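Local coordinates for leucine aminopeptidase (Legionella pneumophila, PDB 5GNE), which probably acts as a zinc-dependent aminopeptidase of the M28 family, removing residues from the amino termini of peptides, at residues A[140-145]-A[159-164]; A[154-159]-A[179-184]; A[270-275]-A[336-341]; A[289-294]-A[327-332]. All coordinates share one frame; numbering follows the deposited sequence.

Interaction 1. Residues A[140-145]-A[159-164]; sequences WFKQQF and SYFVKT
Lys142 on helix 132-151 lies against Ser159 and Phe161 of strand 157-164, where a helix packs on an edge strand of the mixed eight-stranded sheet of this M28 metallopeptidase fold. Helix and strand run nearly antiparallel, their axes 165° apart and 9.1 Å at closest approach, a plain helix-on-sheet layer away from the zinc site. The enclosed part of the contact is where Lys142 meets Ser159, with Phe145 behind. Phe145, buried under the helix, brings its ring atom CD2 to 4.0 Å from Ser159 CB, and the same ring continues inward to Thr175 of the neighbouring strand and to Phe220 of helix 202-221. Phe141, one turn earlier on the helix, also faces inward, touching Val173 and helix 202-221 rather than the edge strand. The solvent side is at Phe161, which meets the helix segment through the Lys142 chain alone. Its ring crosses that chain at about a right angle, and the methylene CD of the lysine packs on Phe161 CZ at 3.4 Å, though the ring stays largely exposed. Lys142 leaves the helix with CG anti to the backbone N (chi1 -167°) and stays extended as far as CE; the bend comes at chi4 (-77°), which sets the direction of NZ. The ammonium group is shared: Asp146, one turn further along the helix, makes a salt bridge to it and also accepts from the serine hydroxyl. This small polar network is completed across the contact by the hydrogen bond from Lys142 NZ to Ser159 OG, 2.8 Å long.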
# COMPACT_ATOMS: atom_id res chain seq x y z
N TRP A 140 -13.30 -11.31 -0.49
CA TRP A 140 -13.12 -11.60 -1.91
C TRP A 140 -11.64 -11.81 -2.26
O TRP A 140 -11.26 -12.81 -2.88
CB TRP A 140 -13.72 -10.47 -2.74
CG TRP A 140 -13.69 -10.73 -4.19
CD1 TRP A 140 -14.56 -11.51 -4.91
CD2 TRP A 140 -12.74 -10.22 -5.14
NE1 TRP A 140 -14.22 -11.51 -6.23
CE2 TRP A 140 -13.10 -10.73 -6.40
CE3 TRP A 140 -11.63 -9.38 -5.03
CZ2 TRP A 140 -12.38 -10.43 -7.56
CZ3 TRP A 140 -10.91 -9.08 -6.19
CH2 TRP A 140 -11.29 -9.61 -7.44
N PHE A 141 -10.81 -10.86 -1.87
CA PHE A 141 -9.39 -10.90 -2.17
C PHE A 141 -8.76 -12.19 -1.68
O PHE A 141 -8.04 -12.86 -2.42
CB PHE A 141 -8.69 -9.69 -1.54
CG PHE A 141 -7.20 -9.67 -1.75
CD1 PHE A 141 -6.35 -10.28 -0.83
CD2 PHE A 141 -6.66 -9.01 -2.84
CE1 PHE A 141 -4.99 -10.27 -1.01
CE2 PHE A 141 -5.29 -8.97 -3.03
CZ PHE A 141 -4.44 -9.60 -2.11
N LYS A 142 -9.08 -12.55 -0.43
CA LYS A 142 -8.50 -13.74 0.19
C LYS A 142 -8.86 -14.96 -0.63
O LYS A 142 -8.03 -15.82 -0.93
CB LYS A 142 -9.00 -13.91 1.64
CG LYS A 142 -8.18 -14.94 2.42
CD LYS A 142 -8.85 -15.41 3.71
CE LYS A 142 -7.98 -16.45 4.42
NZ LYS A 142 -8.06 -17.79 3.76
N GLN A 143 -10.13 -15.03 -0.99
CA GLN A 143 -10.64 -16.16 -1.74
C GLN A 143 -10.05 -16.21 -3.16
O GLN A 143 -9.81 -17.30 -3.68
CB GLN A 143 -12.16 -16.11 -1.75
CG GLN A 143 -12.82 -16.82 -2.89
CD GLN A 143 -14.27 -16.47 -2.94
OE1 GLN A 143 -15.04 -16.80 -2.04
NE2 GLN A 143 -14.67 -15.74 -3.98
N GLN A 144 -9.80 -15.05 -3.77
CA GLN A 144 -9.12 -15.02 -5.07
C GLN A 144 -7.73 -15.65 -4.98
O GLN A 144 -7.28 -16.33 -5.90
CB GLN A 144 -8.97 -13.60 -5.61
CG GLN A 144 -10.26 -12.88 -5.90
CD GLN A 144 -11.09 -13.56 -6.97
OE1 GLN A 144 -12.15 -14.10 -6.68
NE2 GLN A 144 -10.59 -13.56 -8.20
N PHE A 145 -7.06 -15.44 -3.86
CA PHE A 145 -5.74 -16.03 -3.67
C PHE A 145 -5.88 -17.53 -3.44
O PHE A 145 -5.26 -18.32 -4.14
CB PHE A 145 -5.01 -15.39 -2.49
CG PHE A 145 -3.64 -15.98 -2.24
CD1 PHE A 145 -2.53 -15.47 -2.90
CD2 PHE A 145 -3.47 -17.05 -1.37
CE1 PHE A 145 -1.26 -16.02 -2.67
CE2 PHE A 145 -2.21 -17.60 -1.14
CZ PHE A 145 -1.11 -17.09 -1.80
N SER A 159 -2.69 -18.01 3.66
CA SER A 159 -3.47 -16.77 3.64
C SER A 159 -4.21 -16.59 4.96
O SER A 159 -4.82 -17.52 5.46
CB SER A 159 -4.44 -16.72 2.46
OG SER A 159 -5.51 -17.63 2.63
N TYR A 160 -4.16 -15.39 5.52
CA TYR A 160 -4.89 -15.10 6.76
C TYR A 160 -5.33 -13.66 6.87
O TYR A 160 -4.73 -12.77 6.28
CB TYR A 160 -4.05 -15.46 7.97
CG TYR A 160 -2.64 -14.96 7.93
CD1 TYR A 160 -1.66 -15.63 7.21
CD2 TYR A 160 -2.26 -13.82 8.63
CE1 TYR A 160 -0.34 -15.18 7.19
CE2 TYR A 160 -0.95 -13.37 8.62
CZ TYR A 160 0.00 -14.05 7.90
OH TYR A 160 1.31 -13.60 7.88
N PHE A 161 -6.40 -13.45 7.63
CA PHE A 161 -6.80 -12.11 8.01
C PHE A 161 -5.92 -11.58 9.12
O PHE A 161 -5.50 -12.33 9.99
CB PHE A 161 -8.25 -12.10 8.45
CG PHE A 161 -9.18 -12.47 7.36
CD1 PHE A 161 -9.36 -11.63 6.28
CD2 PHE A 161 -9.85 -13.69 7.39
CE1 PHE A 161 -10.22 -11.98 5.24
CE2 PHE A 161 -10.71 -14.06 6.35
CZ PHE A 161 -10.90 -13.20 5.28
N VAL A 162 -5.64 -10.29 9.07
CA VAL A 162 -5.08 -9.58 10.20
C VAL A 162 -6.05 -8.49 10.65
O VAL A 162 -6.34 -7.56 9.91
CB VAL A 162 -3.73 -8.97 9.87
CG1 VAL A 162 -3.27 -8.07 11.02
CG2 VAL A 162 -2.70 -10.09 9.60
N LYS A 163 -6.60 -8.68 11.85
CA LYS A 163 -7.59 -7.82 12.46
C LYS A 163 -7.15 -6.37 12.44
O LYS A 163 -6.00 -6.07 12.74
CB LYS A 163 -7.78 -8.27 13.92
CG LYS A 163 -9.18 -8.43 14.45
CD LYS A 163 -9.13 -9.00 15.88
CE LYS A 163 -8.62 -10.46 15.89
NZ LYS A 163 -8.83 -11.22 17.18
N THR A 164 -8.06 -5.46 12.13
CA THR A 164 -7.72 -4.04 12.15
C THR A 164 -8.07 -3.50 13.53
O THR A 164 -8.88 -2.59 13.68
CB THR A 164 -8.42 -3.25 11.00
OG1 THR A 164 -8.14 -3.91 9.76
CG2 THR A 164 -7.88 -1.82 10.89

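Interaction 2. Residues A[154-159]-A[179-184]. With SO4 (sulfate ion), chain E.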
# COMPACT_ATOMS: atom_id res chain seq x y z
N ARG A 154 -0.83 -25.50 -5.73
CA ARG A 154 0.28 -25.01 -4.93
C ARG A 154 -0.08 -25.08 -3.43
O ARG A 154 -0.94 -24.35 -2.94
CB ARG A 154 0.59 -23.58 -5.40
CG ARG A 154 1.94 -23.05 -5.05
CD ARG A 154 3.07 -23.64 -5.85
NE ARG A 154 4.32 -23.19 -5.24
CZ ARG A 154 5.05 -22.16 -5.67
NH1 ARG A 154 4.69 -21.48 -6.75
NH2 ARG A 154 6.15 -21.84 -5.02
N LYS A 155 0.60 -25.97 -2.71
CA LYS A 155 0.32 -26.22 -1.28
C LYS A 155 1.23 -25.35 -0.46
O LYS A 155 1.13 -25.24 0.76
CB LYS A 155 0.55 -27.69 -0.93
CG LYS A 155 -0.31 -28.66 -1.72
CD LYS A 155 -1.77 -28.56 -1.32
CE LYS A 155 -2.63 -29.60 -2.03
NZ LYS A 155 -2.77 -29.33 -3.50
N ASP A 156 2.09 -24.69 -1.21
CA ASP A 156 3.28 -23.99 -0.77
C ASP A 156 2.94 -22.60 -0.19
O ASP A 156 3.78 -21.71 -0.12
CB ASP A 156 4.19 -23.88 -1.99
CG ASP A 156 5.57 -23.46 -1.65
OD1 ASP A 156 5.93 -23.51 -0.46
OD2 ASP A 156 6.29 -23.05 -2.58
N VAL A 157 1.69 -22.43 0.24
CA VAL A 157 1.08 -21.12 0.42
C VAL A 157 0.45 -20.93 1.79
O VAL A 157 0.36 -21.86 2.60
CB VAL A 157 -0.02 -20.87 -0.63
CG1 VAL A 157 0.56 -20.91 -2.01
CG2 VAL A 157 -1.13 -21.91 -0.49
N GLU A 158 0.04 -19.69 2.06
CA GLU A 158 -0.69 -19.37 3.27
C GLU A 158 -1.53 -18.12 3.01
O GLU A 158 -1.17 -17.29 2.16
CB GLU A 158 0.29 -19.16 4.40
CG GLU A 158 -0.18 -19.55 5.77
CD GLU A 158 0.91 -19.33 6.80
OE1 GLU A 158 2.09 -19.19 6.39
OE2 GLU A 158 0.60 -19.33 8.01
N SER A 159 -2.69 -18.01 3.66
CA SER A 159 -3.47 -16.77 3.64
C SER A 159 -4.21 -16.59 4.96
O SER A 159 -4.82 -17.52 5.46
CB SER A 159 -4.44 -16.72 2.46
OG SER A 159 -5.51 -17.63 2.63
N LYS A 179 5.81 -20.41 1.37
CA LYS A 179 5.88 -20.27 2.84
C LYS A 179 7.13 -20.94 3.41
O LYS A 179 7.60 -20.57 4.48
CB LYS A 179 4.62 -20.81 3.52
CG LYS A 179 4.41 -22.30 3.38
CD LYS A 179 3.30 -22.76 4.29
CE LYS A 179 3.34 -24.27 4.52
NZ LYS A 179 2.21 -24.68 5.38
N ASP A 180 7.61 -21.98 2.75
CA ASP A 180 8.73 -22.76 3.28
C ASP A 180 10.06 -22.33 2.69
O ASP A 180 11.09 -22.93 3.01
CB ASP A 180 8.53 -24.26 3.04
CG ASP A 180 7.27 -24.80 3.70
OD1 ASP A 180 7.05 -24.53 4.89
OD2 ASP A 180 6.53 -25.55 3.02
N LYS A 181 10.07 -21.32 1.83
CA LYS A 181 11.33 -20.89 1.22
C LYS A 181 12.22 -20.22 2.27
O LYS A 181 11.73 -19.60 3.23
CB LYS A 181 11.08 -19.90 0.06
CG LYS A 181 10.41 -20.48 -1.17
CD LYS A 181 11.34 -21.43 -1.88
CE LYS A 181 10.63 -22.20 -2.98
NZ LYS A 181 11.61 -22.57 -4.07
N PRO A 182 13.54 -20.38 2.13
CA PRO A 182 14.50 -19.79 3.08
C PRO A 182 14.72 -18.30 2.82
O PRO A 182 14.64 -17.87 1.67
CB PRO A 182 15.79 -20.56 2.79
CG PRO A 182 15.66 -20.92 1.32
CD PRO A 182 14.20 -21.26 1.15
N GLY A 183 15.05 -17.53 3.84
CA GLY A 183 15.46 -16.17 3.59
C GLY A 183 14.48 -15.06 3.87
O GLY A 183 13.34 -15.27 4.31
N GLU A 184 14.91 -13.84 3.58
CA GLU A 184 14.07 -12.70 3.85
C GLU A 184 13.06 -12.60 2.73
O GLU A 184 13.34 -12.86 1.57
CB GLU A 184 14.89 -11.42 3.94
CG GLU A 184 15.98 -11.41 4.99
CD GLU A 184 16.85 -10.18 4.89
OE1 GLU A 184 16.69 -9.27 5.73
OE2 GLU A 184 17.68 -10.11 3.96
S SO4 E . 18.91 -13.71 2.63
O1 SO4 E . 19.24 -14.93 1.89
O2 SO4 E . 19.18 -12.53 1.82
O3 SO4 E . 17.51 -13.75 3.02
O4 SO4 E . 19.72 -13.67 3.85
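The backbones of Asp156 and Lys179 meet where strand 157-164 begins and the loop after strand 170-177 sets off, and one nearly straight hydrogen bond, Lys179 N to Asp156 O at 2.8 Å with an N-H...O angle of 166°, ties them together. It follows on from the antiparallel pairing of strands 157-164 and 170-177, in which Glu158 bonds with Val176 and Asp156 with Gly178. Lys179 then lays its side chain across the start of the strand: CG sits between its own backbone N and carbonyl carbon (chi1 65°), and the extended chain brings CD to 3.5 Å from Val157 O. Glu158 crosses this chain at about a right angle, with OE1 4.2 Å from Lys179 CB, but its carboxylate and the lysine ammonium are not in contact. Asp156 swings its carboxylate back to the loop, CG anti to the backbone N (chi1 -167°). There OD1 comes within 4.1 Å of Asp180 OD2, two like charges, while OD2 is held by Arg154 NH2 at 2.7 Å in a salt bridge, the oxygen lying at the edge of the guanidinium and close to its plane. Lys181 is drawn elsewhere, its NZ pairing with Glu225 and Leu226 O. At the far end of the loop a sulfate, probably from the crystallisation liquor, accepts from Glu184 N through O3 at 2.7 Å and is also bound by Arg228. The arginine at 154 probably offsets the aspartate repulsion; a backbone bond carries the join, while the charges find partners within segment 154-159 or outside the pair.

Interaction 3. Residues A[270-275]-A[336-341]; sequences YRANAK and LDDDNP
Asp338 meets Ala272, and Asn340 meets Tyr270, where two loops come together at the C-terminal ends of strands 259-264 and 328-332, the side of the sheet on which M28 peptidases carry their metal site. Asp338 comes first, turning its carboxylate to the alanine methyl group, with Asn273 OD1 further off at 4.2 Å from OD2. Asp339 contributes through its backbone: its carbonyl oxygen lies near the plane of the Tyr270 ring, at the edge, 3.3 Å from CE2. The next residue, Asn340, provides the stacked part of the contact. Its amide lies over one face of the tyrosine, CG 3.8 Å above the ring and offset toward the rim, the two planes only 24° apart. CG is anti to the backbone N (chi1 -176°), which puts it over the ring, and CB packs 3.6 Å from Tyr270 CD2. Pro341 closes the run with CD 3.7 Å from Tyr270 OH, the two side chains crossing at about a right angle. Both polar atoms of the buried amide have partners: ND2 donates to Asp203, and OD1 accepts from Tyr342 N. The Asn340 side chain is about 9 Å from a zinc ion. With one face against an aromatic ring and both polar atoms bonded, the amide is well fixed in rotation, and its bond to Asp203 links this loop contact to the residue next to Asp204, which binds both zinc ions.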
# COMPACT_ATOMS: atom_id res chain seq x y z
N TYR A 270 -3.97 5.53 -13.48
CA TYR A 270 -4.46 6.75 -14.10
C TYR A 270 -3.33 7.52 -14.73
O TYR A 270 -2.31 7.77 -14.10
CB TYR A 270 -5.16 7.64 -13.08
CG TYR A 270 -5.51 9.02 -13.60
CD1 TYR A 270 -6.62 9.23 -14.40
CD2 TYR A 270 -4.73 10.13 -13.27
CE1 TYR A 270 -6.96 10.49 -14.86
CE2 TYR A 270 -5.06 11.39 -13.74
CZ TYR A 270 -6.17 11.57 -14.53
OH TYR A 270 -6.48 12.82 -14.98
N ARG A 271 -3.52 7.87 -16.00
CA ARG A 271 -2.56 8.73 -16.65
C ARG A 271 -3.14 10.12 -16.79
O ARG A 271 -4.29 10.28 -17.16
CB ARG A 271 -2.15 8.19 -18.01
CG ARG A 271 -1.36 6.92 -17.92
CD ARG A 271 -0.64 6.70 -19.22
NE ARG A 271 0.03 5.41 -19.29
CZ ARG A 271 0.26 4.78 -20.43
NH1 ARG A 271 -0.10 5.34 -21.58
NH2 ARG A 271 0.88 3.61 -20.44
N ALA A 272 -2.34 11.13 -16.44
CA ALA A 272 -2.76 12.52 -16.57
C ALA A 272 -2.92 12.84 -18.07
O ALA A 272 -3.95 13.36 -18.49
CB ALA A 272 -1.75 13.44 -15.92
N ASN A 273 -1.88 12.54 -18.85
CA ASN A 273 -1.96 12.53 -20.30
C ASN A 273 -1.96 11.09 -20.79
O ASN A 273 -0.96 10.39 -20.66
CB ASN A 273 -0.80 13.31 -20.92
CG ASN A 273 -0.46 14.57 -20.14
OD1 ASN A 273 -1.24 15.53 -20.12
ND2 ASN A 273 0.70 14.58 -19.51
N ALA A 274 -3.07 10.67 -21.39
CA ALA A 274 -3.31 9.26 -21.74
C ALA A 274 -2.24 8.55 -22.59
O ALA A 274 -2.32 7.33 -22.78
CB ALA A 274 -4.65 9.13 -22.44
N LYS A 275 -1.26 9.27 -23.12
CA LYS A 275 -0.14 8.59 -23.77
C LYS A 275 1.19 9.00 -23.15
O LYS A 275 2.24 8.91 -23.79
CB LYS A 275 -0.14 8.79 -25.29
CG LYS A 275 -0.40 10.19 -25.79
CD LYS A 275 -1.38 10.14 -26.97
CE LYS A 275 -1.28 11.35 -27.88
NZ LYS A 275 -2.15 11.25 -29.09
N LEU A 336 2.94 14.55 -8.07
CA LEU A 336 2.11 15.33 -7.17
C LEU A 336 1.49 16.61 -7.77
O LEU A 336 0.53 17.15 -7.22
CB LEU A 336 2.94 15.69 -5.93
CG LEU A 336 2.12 16.41 -4.87
CD1 LEU A 336 0.95 15.53 -4.47
CD2 LEU A 336 3.00 16.71 -3.68
N ASP A 337 1.99 17.08 -8.91
CA ASP A 337 1.35 18.24 -9.52
C ASP A 337 0.39 17.97 -10.68
O ASP A 337 -0.63 18.65 -10.78
CB ASP A 337 2.39 19.29 -9.92
CG ASP A 337 3.26 19.71 -8.75
OD1 ASP A 337 2.69 20.26 -7.78
OD2 ASP A 337 4.49 19.52 -8.79
N ASP A 338 0.67 17.02 -11.57
CA ASP A 338 -0.41 16.67 -12.46
C ASP A 338 -0.97 15.35 -11.92
O ASP A 338 -0.50 14.25 -12.25
CB ASP A 338 0.05 16.57 -13.91
CG ASP A 338 -1.09 16.85 -14.88
OD1 ASP A 338 -2.01 17.61 -14.49
OD2 ASP A 338 -1.03 16.39 -16.04
N ASP A 339 -1.99 15.51 -11.08
CA ASP A 339 -2.60 14.48 -10.24
C ASP A 339 -3.75 13.74 -10.84
O ASP A 339 -4.18 14.00 -11.96
CB ASP A 339 -3.16 15.11 -8.96
CG ASP A 339 -2.10 15.56 -8.02
OD1 ASP A 339 -0.96 15.08 -8.17
OD2 ASP A 339 -2.40 16.41 -7.16
N ASN A 340 -4.24 12.78 -10.07
CA ASN A 340 -5.57 12.26 -10.29
C ASN A 340 -6.52 13.17 -9.50
O ASN A 340 -6.60 13.07 -8.28
CB ASN A 340 -5.67 10.80 -9.85
CG ASN A 340 -7.02 10.19 -10.15
OD1 ASN A 340 -8.00 10.90 -10.38
ND2 ASN A 340 -7.06 8.88 -10.20
N PRO A 341 -7.23 14.07 -10.19
CA PRO A 341 -8.16 14.97 -9.49
C PRO A 341 -9.39 14.27 -8.96
O PRO A 341 -10.15 14.88 -8.21
CB PRO A 341 -8.55 15.98 -10.58
CG PRO A 341 -8.45 15.20 -11.85
CD PRO A 341 -7.27 14.27 -11.66

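Interaction 4. Residues A[289-294]-A[327-332]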
# COMPACT_ATOMS: atom_id res chain seq x y z
N GLY A 289 18.20 2.97 -1.98
CA GLY A 289 18.75 1.80 -2.66
C GLY A 289 17.72 0.99 -3.42
O GLY A 289 17.88 0.73 -4.60
N LEU A 290 16.64 0.60 -2.74
CA LEU A 290 15.55 -0.13 -3.37
C LEU A 290 14.91 0.70 -4.50
O LEU A 290 14.44 0.15 -5.50
CB LEU A 290 14.49 -0.51 -2.32
CG LEU A 290 13.53 -1.66 -2.64
CD1 LEU A 290 14.31 -2.91 -3.05
CD2 LEU A 290 12.61 -1.98 -1.46
N THR A 291 14.86 2.01 -4.31
CA THR A 291 14.29 2.91 -5.32
C THR A 291 15.16 3.04 -6.57
O THR A 291 14.63 3.04 -7.68
CB THR A 291 14.03 4.31 -4.72
OG1 THR A 291 13.10 4.18 -3.62
CG2 THR A 291 13.44 5.26 -5.76
N GLU A 292 16.48 3.10 -6.41
CA GLU A 292 17.33 3.12 -7.60
C GLU A 292 17.16 1.80 -8.35
O GLU A 292 17.12 1.79 -9.58
CB GLU A 292 18.82 3.36 -7.26
CG GLU A 292 19.10 4.42 -6.21
CD GLU A 292 20.56 4.44 -5.71
OE1 GLU A 292 21.34 3.51 -6.03
OE2 GLU A 292 20.94 5.40 -4.99
N PHE A 293 17.03 0.71 -7.61
CA PHE A 293 16.78 -0.61 -8.17
C PHE A 293 15.51 -0.61 -9.02
O PHE A 293 15.51 -1.08 -10.16
CB PHE A 293 16.69 -1.64 -7.04
CG PHE A 293 16.29 -3.04 -7.48
CD1 PHE A 293 17.11 -3.79 -8.30
CD2 PHE A 293 15.12 -3.60 -7.03
CE1 PHE A 293 16.77 -5.08 -8.66
CE2 PHE A 293 14.76 -4.90 -7.39
CZ PHE A 293 15.58 -5.64 -8.21
N THR A 294 14.42 -0.08 -8.47
CA THR A 294 13.15 -0.01 -9.20
C THR A 294 13.30 0.81 -10.49
O THR A 294 12.81 0.42 -11.55
CB THR A 294 12.03 0.59 -8.30
OG1 THR A 294 11.97 -0.14 -7.06
CG2 THR A 294 10.67 0.51 -8.99
N LYS A 327 12.86 -1.85 4.32
CA LYS A 327 13.16 -1.17 3.05
C LYS A 327 11.96 -1.18 2.11
O LYS A 327 11.32 -2.18 1.89
CB LYS A 327 14.36 -1.81 2.37
CG LYS A 327 15.66 -1.53 3.13
CD LYS A 327 16.82 -2.26 2.48
CE LYS A 327 18.14 -1.90 3.12
NZ LYS A 327 19.24 -2.35 2.24
N THR A 328 11.73 -0.04 1.51
CA THR A 328 10.48 0.28 0.89
C THR A 328 10.67 0.97 -0.44
O THR A 328 11.54 1.80 -0.59
CB THR A 328 9.69 1.17 1.88
OG1 THR A 328 8.82 0.34 2.67
CG2 THR A 328 8.91 2.23 1.21
N THR A 329 9.86 0.61 -1.42
CA THR A 329 9.80 1.37 -2.67
C THR A 329 8.34 1.56 -3.11
O THR A 329 7.49 0.71 -2.86
CB THR A 329 10.60 0.69 -3.79
OG1 THR A 329 10.56 1.51 -4.96
CG2 THR A 329 10.02 -0.66 -4.15
N TYR A 330 8.06 2.68 -3.77
CA TYR A 330 6.68 3.05 -4.11
C TYR A 330 6.57 3.66 -5.52
O TYR A 330 6.75 4.87 -5.69
CB TYR A 330 6.13 4.01 -3.03
CG TYR A 330 4.71 4.55 -3.20
CD1 TYR A 330 3.81 4.02 -4.12
CD2 TYR A 330 4.28 5.61 -2.42
CE1 TYR A 330 2.53 4.55 -4.27
CE2 TYR A 330 3.01 6.14 -2.55
CZ TYR A 330 2.15 5.62 -3.47
OH TYR A 330 0.88 6.16 -3.57
N PRO A 331 6.31 2.83 -6.54
CA PRO A 331 6.03 3.38 -7.88
C PRO A 331 4.60 3.95 -7.97
O PRO A 331 3.66 3.31 -7.49
CB PRO A 331 6.22 2.17 -8.80
CG PRO A 331 5.83 0.99 -7.94
CD PRO A 331 6.28 1.35 -6.53
N SER A 332 4.45 5.11 -8.60
CA SER A 332 3.13 5.74 -8.69
C SER A 332 2.72 6.21 -10.11
O SER A 332 3.54 6.65 -10.91
CB SER A 332 3.11 6.92 -7.73
OG SER A 332 1.83 7.50 -7.69
O HOH W 1 10.14 4.54 -4.26
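Leu290 and Thr294, one turn apart on helix 288-302, close on Thr329 of strand 328-332, an inner strand of the mixed sheet, in the helix-on-sheet packing of the M28 fold. Leu290 crosses Thr329 at about a right angle; its CG lies 3.9 Å from Thr329 CB, and its CD2 reaches past to the backbone leading into the strand, 3.6 Å from Lys327 O. Beside this apolar contact Thr329 OG1, anti to its backbone N (chi1 -177°), donates to Thr294 OG1 at 3.0 Å. The Thr294 hydroxyl in turn donates to Leu290 O within the helix at 2.9 Å. Leu290 O thus accepts twice, from Thr294 OG1 and from the helical Thr294 N, which come from opposite faces of its carbonyl plane. A relay of hydroxyls therefore carries the strand's threonine into the helix backbone, giving the buried hydroxyls of Thr329 and Thr294 hydrogen-bond partners. Further out, Leu281 of strand 279-282 touches Thr291 and Thr294, Leu364 of helix 355-373 packs on Thr294 and Pro331, and Ala261 of strand 259-264 lies against Leu290. Asp287, just ahead of the helix, holds its first turn by bonding Leu290 N through OD1 and Thr291 OG1 through its carbonyl oxygen, while its backbone pairs with Thr328. Back at the interface, that Thr291 hydroxyl helps a water bridge the two segments directly: the water donates to Thr291 OG1 at 3.0 Å and accepts from Tyr330 N at 2.8 Å.

Overall arrangement
Interactions 1, 2 and 4 all reach the same mixed sheet, but at different depths. Interaction 4 is core, a helix packed on an inner strand, and its polar groups are neutral hydroxyls and a water. Interactions 1 and 2 are surface contacts sharing Ser159 and the edge strand 157-164; they touch where Phe145 packs on Val157, and there charged side chains take over. Interaction 3, also at the surface, joins two loops nearer the zinc ions, through ring and amide stacking. It lies across the chain's centre from interactions 1 and 2, about 31 and 37 Å away between centres, while its second segment comes a few residues after the strand of interaction 4.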